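Local coordinates for protein interleukin-1beta (Gallus gallus, PDB 2WRY) that probably acts as a secreted pro-inflammatory cytokine that binds the interleukin-1 receptor, the chain being the beta-trefoil part of a longer protein, at residues A[60-72]-A[105-117]. Residues are numbered along the deposited sequence; the frame is centred on the assembly and turned at random.
Sequences AGTGQMPVALGIK and LTRFIFYRLDSPT
In the beta-trefoil of this interleukin-1 family cytokine, strands 66-71 and 110-115 form a short antiparallel pairing and then splay apart, the N-to-C directions of these segments 108° apart, well short of antiparallel. Val-67 and Phe-110 make the hydrogen-bonded pair, Val-67 N to Phe-110 O and Phe-110 N to Val-67 O both 2.8 Å; Arg-112 N adds a bond to Met-65 O. Beyond this pair a water takes over, accepting from Leu-69 N and donating to Phe-108 O. On the face opposite Val-67 and Phe-110, Tyr-111 lies beside Pro-66, whose CB is 3.8 Å from Tyr-111 CE1. Thr-62 CB sits over one face of the tyrosine ring, 3.7 Å from its centroid in a CH-pi contact, while Gln-64 OE1 comes to the ring edge, 3.5 Å from CE1 of Tyr-111. On the Val-67 side, Leu-69 CD1 covers a face of the Phe-110 ring near its rim. Arg-112, stretched out with CG opposite the backbone N (chi1 176°), runs alongside Met-65; its NE forms a nearly straight salt bridge to the syn side of Asp-114 OD1, also bonded by Thr-121. Direct bonds thus hold the pair; beyond it water joins Leu-69 N and Phe-108 O, 4.4 Å apart.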
ATOM      1  N   ALA A  60       0.516 -19.264  -2.437  1.00 67.50           N
ATOM      2  CA  ALA A  60       0.136 -17.873  -2.664  1.00 67.39           C
ATOM      3  C   ALA A  60      -0.731 -17.717  -3.922  1.00 67.17           C
ATOM      4  O   ALA A  60      -0.436 -18.304  -4.978  1.00 67.32           O
ATOM      5  CB  ALA A  60       1.386 -17.004  -2.767  1.00 67.44           C
ATOM      6  N   GLY A  61      -1.810 -16.942  -3.796  1.00 66.11           N
ATOM      7  CA  GLY A  61      -2.612 -16.524  -4.952  1.00 63.96           C
ATOM      8  C   GLY A  61      -2.240 -15.081  -5.239  1.00 61.91           C
ATOM      9  O   GLY A  61      -2.609 -14.187  -4.477  1.00 62.39           O
ATOM     10  N   THR A  62      -1.496 -14.854  -6.325  1.00 57.84           N
ATOM     11  CA  THR A  62      -0.768 -13.591  -6.516  1.00 52.57           C
ATOM     12  C   THR A  62      -0.551 -13.240  -7.994  1.00 55.34           C
ATOM     13  O   THR A  62       0.118 -13.983  -8.723  1.00 56.20           O
ATOM     14  CB  THR A  62       0.623 -13.670  -5.855  1.00 50.97           C
ATOM     15  OG1 THR A  62       1.349 -14.791  -6.382  1.00 47.85           O
ATOM     16  CG2 THR A  62       0.506 -13.845  -4.365  1.00 47.58           C
ATOM     17  N   GLY A  63      -1.105 -12.106  -8.427  1.00 56.62           N
ATOM     18  CA  GLY A  63      -0.955 -11.636  -9.809  1.00 56.53           C
ATOM     19  C   GLY A  63       0.276 -10.760  -9.971  1.00 55.75           C
ATOM     20  O   GLY A  63       0.325  -9.621  -9.472  1.00 56.52           O
ATOM     21  N   GLN A  64       1.263 -11.283 -10.697  1.00 53.17           N
ATOM     22  CA  GLN A  64       2.601 -10.684 -10.732  1.00 49.31           C
ATOM     23  C   GLN A  64       2.768  -9.287 -11.352  1.00 44.82           C
ATOM     24  O   GLN A  64       2.705  -9.101 -12.567  1.00 45.14           O
ATOM     25  CB  GLN A  64       3.643 -11.673 -11.245  1.00 50.37           C
ATOM     26  CG  GLN A  64       4.038 -12.687 -10.183  1.00 52.37           C
ATOM     27  CD  GLN A  64       5.540 -12.819 -10.042  1.00 54.40           C
ATOM     28  OE1 GLN A  64       6.074 -12.840  -8.927  1.00 55.59           O
ATOM     29  NE2 GLN A  64       6.232 -12.900 -11.175  1.00 55.32           N
ATOM     30  N   MET A  65       2.931  -8.323 -10.456  1.00 38.00           N
ATOM     31  CA  MET A  65       3.608  -7.053 -10.657  1.00 30.87           C
ATOM     32  C   MET A  65       3.990  -6.782  -9.210  1.00 24.71           C
ATOM     33  O   MET A  65       3.239  -6.143  -8.482  1.00 20.89           O
ATOM     34  CB  MET A  65       2.663  -5.935 -11.088  1.00 32.21           C
ATOM     35  CG  MET A  65       2.600  -5.618 -12.567  1.00 35.48           C
ATOM     36  SD  MET A  65       1.546  -4.155 -12.799  1.00 42.69           S
ATOM     37  CE  MET A  65       2.705  -2.834 -12.428  1.00 41.49           C
ATOM     38  N   PRO A  66       5.155  -7.291  -8.782  1.00 19.71           N
ATOM     39  CA  PRO A  66       5.537  -7.109  -7.386  1.00 17.28           C
ATOM     40  C   PRO A  66       6.088  -5.694  -7.196  1.00 15.89           C
ATOM     41  O   PRO A  66       6.893  -5.234  -8.024  1.00 16.10           O
ATOM     42  CB  PRO A  66       6.621  -8.173  -7.168  1.00 16.50           C
ATOM     43  CG  PRO A  66       7.191  -8.476  -8.560  1.00 19.20           C
ATOM     44  CD  PRO A  66       6.170  -8.001  -9.581  1.00 20.03           C
ATOM     45  N   VAL A  67       5.618  -5.004  -6.160  1.00 13.37           N
ATOM     46  CA  VAL A  67       6.001  -3.611  -5.920  1.00 12.84           C
ATOM     47  C   VAL A  67       6.288  -3.366  -4.449  1.00 13.13           C
ATOM     48  O   VAL A  67       5.797  -4.103  -3.585  1.00 12.80           O
ATOM     49  CB  VAL A  67       4.889  -2.605  -6.365  1.00 13.15           C
ATOM     50  CG1 VAL A  67       4.603  -2.713  -7.852  1.00 12.28           C
ATOM     51  CG2 VAL A  67       3.563  -2.805  -5.556  1.00 12.36           C
ATOM     52  N   ALA A  68       7.089  -2.324  -4.160  1.00 12.20           N
ATOM     53  CA  ALA A  68       7.146  -1.779  -2.798  1.00 11.81           C
ATOM     54  C   ALA A  68       6.454  -0.422  -2.861  1.00 12.03           C
ATOM     55  O   ALA A  68       6.517   0.253  -3.900  1.00 13.47           O
ATOM     56  CB  ALA A  68       8.575  -1.626  -2.300  1.00 11.81           C
ATOM     57  N   LEU A  69       5.821  -0.019  -1.759  1.00 11.87           N
ATOM     58  CA  LEU A  69       5.010   1.211  -1.722  1.00 11.66           C
ATOM     59  C   LEU A  69       5.662   2.226  -0.797  1.00 12.06           C
ATOM     60  O   LEU A  69       5.599   2.099   0.426  1.00 12.63           O
ATOM     61  CB  LEU A  69       3.597   0.898  -1.273  1.00 11.91           C
ATOM     62  CG  LEU A  69       2.906  -0.153  -2.151  1.00 11.40           C
ATOM     63  CD1 LEU A  69       1.539  -0.459  -1.577  1.00 12.44           C
ATOM     64  CD2 LEU A  69       2.791   0.369  -3.588  1.00 14.80           C
ATOM     65  N   GLY A  70       6.335   3.205  -1.406  1.00 12.44           N
ATOM     66  CA  GLY A  70       7.001   4.257  -0.660  1.00 12.10           C
ATOM     67  C   GLY A  70       6.034   5.407  -0.417  1.00 13.06           C
ATOM     68  O   GLY A  70       5.208   5.734  -1.276  1.00 14.17           O
ATOM     69  N   ILE A  71       6.094   5.978   0.779  1.00 13.63           N
ATOM     70  CA  ILE A  71       5.255   7.120   1.127  1.00 13.52           C
ATOM     71  C   ILE A  71       6.060   8.347   0.722  1.00 13.75           C
ATOM     72  O   ILE A  71       7.011   8.723   1.437  1.00 14.60           O
ATOM     73  CB  ILE A  71       4.940   7.150   2.646  1.00 13.94           C
ATOM     74  CG1 ILE A  71       4.420   5.785   3.137  1.00 14.70           C
ATOM     75  CG2 ILE A  71       3.938   8.261   2.956  1.00 14.74           C
ATOM     76  CD1 ILE A  71       3.236   5.252   2.289  1.00 14.05           C
ATOM     77  N   LYS A  72       5.719   8.917  -0.441  1.00 13.76           N
ATOM     78  CA  LYS A  72       6.579   9.879  -1.125  1.00 14.96           C
ATOM     79  C   LYS A  72       6.851  11.107  -0.262  1.00 15.29           C
ATOM     80  O   LYS A  72       5.934  11.751   0.242  1.00 16.84           O
ATOM     81  CB  LYS A  72       5.966  10.296  -2.466  1.00 14.58           C
ATOM     82  CG  LYS A  72       6.877  11.234  -3.247  1.00 16.66           C
ATOM     83  CD  LYS A  72       6.288  11.351  -4.659  1.00 19.38           C
ATOM     84  CE  LYS A  72       7.258  12.040  -5.627  1.00 24.48           C
ATOM     85  NZ  LYS A  72       7.643  13.380  -5.153  1.00 28.71           N
ATOM     86  N   LEU A 105      12.559  -9.569   4.243  1.00 17.33           N
ATOM     87  CA  LEU A 105      12.416  -8.393   3.352  1.00 16.57           C
ATOM     88  C   LEU A 105      11.158  -8.476   2.501  1.00 16.07           C
ATOM     89  O   LEU A 105      10.692  -7.465   1.995  1.00 14.91           O
ATOM     90  CB  LEU A 105      13.634  -8.248   2.449  1.00 16.52           C
ATOM     91  CG  LEU A 105      14.875  -7.734   3.175  1.00 16.85           C
ATOM     92  CD1 LEU A 105      16.064  -7.936   2.250  1.00 18.37           C
ATOM     93  CD2 LEU A 105      14.674  -6.268   3.558  1.00 17.85           C
ATOM     94  N   THR A 106      10.616  -9.678   2.336  1.00 15.44           N
ATOM     95  CA  THR A 106       9.364  -9.822   1.574  1.00 15.35           C
ATOM     96  C   THR A 106       8.196  -9.045   2.210  1.00 14.46           C
ATOM     97  O   THR A 106       7.202  -8.755   1.517  1.00 14.62           O
ATOM     98  CB  THR A 106       9.037 -11.304   1.311  1.00 16.58           C
ATOM     99  OG1 THR A 106      10.094 -11.860   0.511  1.00 19.00           O
ATOM    100  CG2 THR A 106       7.724 -11.454   0.559  1.00 18.13           C
ATOM    101  N   ARG A 107       8.333  -8.638   3.480  1.00 13.54           N
ATOM    102  CA  ARG A 107       7.329  -7.786   4.150  1.00 13.48           C
ATOM    103  C   ARG A 107       7.017  -6.510   3.363  1.00 12.78           C
ATOM    104  O   ARG A 107       5.904  -5.960   3.479  1.00 13.13           O
ATOM    105  CB  ARG A 107       7.764  -7.424   5.591  1.00 13.85           C
ATOM    106  CG  ARG A 107       8.909  -6.413   5.696  1.00 15.12           C
ATOM    107  CD  ARG A 107       9.318  -6.294   7.140  1.00 16.37           C
ATOM    108  NE  ARG A 107      10.296  -5.243   7.420  1.00 17.34           N
ATOM    109  CZ  ARG A 107      11.612  -5.428   7.378  1.00 16.49           C
ATOM    110  NH1 ARG A 107      12.112  -6.594   6.975  1.00 17.84           N
ATOM    111  NH2 ARG A 107      12.435  -4.429   7.677  1.00 17.91           N
ATOM    112  N   PHE A 108       7.991  -6.047   2.571  1.00 12.90           N
ATOM    113  CA  PHE A 108       7.819  -4.811   1.806  1.00 12.06           C
ATOM    114  C   PHE A 108       7.150  -5.001   0.464  1.00 12.24           C
ATOM    115  O   PHE A 108       6.828  -4.012  -0.180  1.00 12.93           O
ATOM    116  CB  PHE A 108       9.180  -4.178   1.526  1.00 11.96           C
ATOM    117  CG  PHE A 108       9.835  -3.634   2.759  1.00 12.15           C
ATOM    118  CD1 PHE A 108       9.315  -2.507   3.400  1.00 14.35           C
ATOM    119  CD2 PHE A 108      10.979  -4.245   3.271  1.00 14.19           C
ATOM    120  CE1 PHE A 108       9.929  -1.972   4.539  1.00 15.50           C
ATOM    121  CE2 PHE A 108      11.598  -3.728   4.434  1.00 14.95           C
ATOM    122  CZ  PHE A 108      11.078  -2.601   5.057  1.00 15.14           C
ATOM    123  N   ILE A 109       6.960  -6.250   0.033  1.00 12.00           N
ATOM    124  CA  ILE A 109       6.456  -6.517  -1.314  1.00 12.57           C
ATOM    125  C   ILE A 109       4.947  -6.768  -1.321  1.00 12.48           C
ATOM    126  O   ILE A 109       4.419  -7.519  -0.499  1.00 12.80           O
ATOM    127  CB  ILE A 109       7.216  -7.710  -1.995  1.00 13.44           C
ATOM    128  CG1 ILE A 109       8.696  -7.375  -2.191  1.00 15.01           C
ATOM    129  CG2 ILE A 109       6.582  -8.100  -3.347  1.00 13.81           C
ATOM    130  CD1 ILE A 109       8.938  -6.164  -3.098  1.00 18.57           C
ATOM    131  N   PHE A 110       4.277  -6.105  -2.257  1.00 11.17           N
ATOM    132  CA  PHE A 110       2.847  -6.299  -2.547  1.00 11.51           C
ATOM    133  C   PHE A 110       2.715  -6.641  -4.004  1.00 12.47           C
ATOM    134  O   PHE A 110       3.524  -6.208  -4.818  1.00 14.19           O
ATOM    135  CB  PHE A 110       2.049  -5.017  -2.264  1.00 12.34           C
ATOM    136  CG  PHE A 110       2.107  -4.585  -0.815  1.00 10.53           C
ATOM    137  CD1 PHE A 110       3.222  -3.898  -0.314  1.00 11.61           C
ATOM    138  CD2 PHE A 110       1.057  -4.880   0.060  1.00 11.60           C
ATOM    139  CE1 PHE A 110       3.275  -3.495   1.046  1.00 12.34           C
ATOM    140  CE2 PHE A 110       1.095  -4.501   1.424  1.00 13.48           C
ATOM    141  CZ  PHE A 110       2.229  -3.811   1.919  1.00 13.72           C
ATOM    142  N   TYR A 111       1.698  -7.432  -4.355  1.00 11.78           N
ATOM    143  CA  TYR A 111       1.348  -7.574  -5.764  1.00 13.07           C
ATOM    144  C   TYR A 111       0.304  -6.556  -6.146  1.00 13.28           C
ATOM    145  O   TYR A 111      -0.770  -6.461  -5.533  1.00 13.42           O
ATOM    146  CB  TYR A 111       0.873  -8.988  -6.049  1.00 13.74           C
ATOM    147  CG  TYR A 111       1.998  -9.985  -5.867  1.00 16.10           C
ATOM    148  CD1 TYR A 111       3.020 -10.082  -6.819  1.00 18.55           C
ATOM    149  CD2 TYR A 111       2.054 -10.816  -4.756  1.00 19.47           C
ATOM    150  CE1 TYR A 111       4.052 -10.997  -6.686  1.00 19.98           C
ATOM    151  CE2 TYR A 111       3.123 -11.741  -4.604  1.00 20.16           C
ATOM    152  CZ  TYR A 111       4.104 -11.812  -5.587  1.00 19.68           C
ATOM    153  OH  TYR A 111       5.175 -12.702  -5.490  1.00 24.91           O
ATOM    154  N   ARG A 112       0.681  -5.732  -7.115  1.00 13.62           N
ATOM    155  CA  ARG A 112      -0.218  -4.742  -7.664  1.00 13.73           C
ATOM    156  C   ARG A 112      -1.126  -5.472  -8.646  1.00 14.05           C
ATOM    157  O   ARG A 112      -0.642  -6.041  -9.636  1.00 15.30           O
ATOM    158  CB  ARG A 112       0.578  -3.687  -8.417  1.00 14.19           C
ATOM    159  CG  ARG A 112      -0.337  -2.690  -9.083  1.00 15.55           C
ATOM    160  CD  ARG A 112       0.401  -1.494  -9.681  1.00 17.16           C
ATOM    161  NE  ARG A 112      -0.507  -0.736 -10.551  1.00 19.44           N
ATOM    162  CZ  ARG A 112      -0.253   0.488 -11.013  1.00 24.81           C
ATOM    163  NH1 ARG A 112       0.877   1.119 -10.679  1.00 25.69           N
ATOM    164  NH2 ARG A 112      -1.138   1.096 -11.804  1.00 27.74           N
ATOM    165  N   LEU A 113      -2.426  -5.468  -8.361  1.00 14.87           N
ATOM    166  CA  LEU A 113      -3.380  -6.222  -9.183  1.00 15.59           C
ATOM    167  C   LEU A 113      -4.267  -5.223  -9.897  1.00 16.47           C
ATOM    168  O   LEU A 113      -5.185  -4.662  -9.303  1.00 16.17           O
ATOM    169  CB  LEU A 113      -4.198  -7.175  -8.297  1.00 15.58           C
ATOM    170  CG  LEU A 113      -3.372  -8.101  -7.394  1.00 17.31           C
ATOM    171  CD1 LEU A 113      -4.286  -8.790  -6.407  1.00 19.08           C
ATOM    172  CD2 LEU A 113      -2.673  -9.120  -8.240  1.00 20.02           C
ATOM    173  N   ASP A 114      -3.971  -4.981 -11.170  1.00 18.50           N
ATOM    174  CA  ASP A 114      -4.749  -4.025 -11.936  1.00 20.28           C
ATOM    175  C   ASP A 114      -5.906  -4.685 -12.678  1.00 21.57           C
ATOM    176  O   ASP A 114      -5.781  -5.820 -13.176  1.00 22.95           O
ATOM    177  CB  ASP A 114      -3.874  -3.343 -12.972  1.00 19.80           C
ATOM    178  CG  ASP A 114      -2.896  -2.342 -12.365  1.00 22.95           C
ATOM    179  OD1 ASP A 114      -3.103  -1.854 -11.220  1.00 23.01           O
ATOM    180  OD2 ASP A 114      -1.917  -2.017 -13.077  1.00 27.98           O
ATOM    181  N   SER A 115      -7.013  -3.958 -12.745  1.00 22.43           N
ATOM    182  CA  SER A 115      -8.170  -4.343 -13.542  1.00 24.66           C
ATOM    183  C   SER A 115      -8.157  -3.316 -14.662  1.00 26.86           C
ATOM    184  O   SER A 115      -8.725  -2.221 -14.514  1.00 26.85           O
ATOM    185  CB  SER A 115      -9.436  -4.269 -12.698  1.00 24.94           C
ATOM    186  OG  SER A 115      -9.428  -5.315 -11.716  1.00 26.87           O
ATOM    187  N   PRO A 116      -7.467  -3.644 -15.762  1.00 29.32           N
ATOM    188  CA  PRO A 116      -7.078  -2.626 -16.745  1.00 30.94           C
ATOM    189  C   PRO A 116      -8.285  -1.954 -17.383  1.00 31.98           C
ATOM    190  O   PRO A 116      -8.269  -0.733 -17.607  1.00 32.32           O
ATOM    191  CB  PRO A 116      -6.278  -3.423 -17.791  1.00 31.44           C
ATOM    192  CG  PRO A 116      -5.907  -4.699 -17.106  1.00 31.65           C
ATOM    193  CD  PRO A 116      -7.044  -4.992 -16.181  1.00 30.19           C
ATOM    194  N   THR A 117      -9.323  -2.745 -17.655  1.00 32.60           N
ATOM    195  CA  THR A 117     -10.562  -2.223 -18.218  1.00 32.78           C
ATOM    196  C   THR A 117     -11.188  -1.138 -17.342  1.00 31.46           C
ATOM    197  O   THR A 117     -11.606  -0.109 -17.863  1.00 30.80           O
ATOM    198  CB  THR A 117     -11.569  -3.360 -18.505  1.00 33.53           C
ATOM    199  OG1 THR A 117     -10.987  -4.258 -19.459  1.00 35.00           O
ATOM    200  CG2 THR A 117     -12.857  -2.803 -19.099  1.00 34.19           C
TER
HETATM  201  O   HOH W   1       6.602  -1.463   0.512  1.00 14.17           O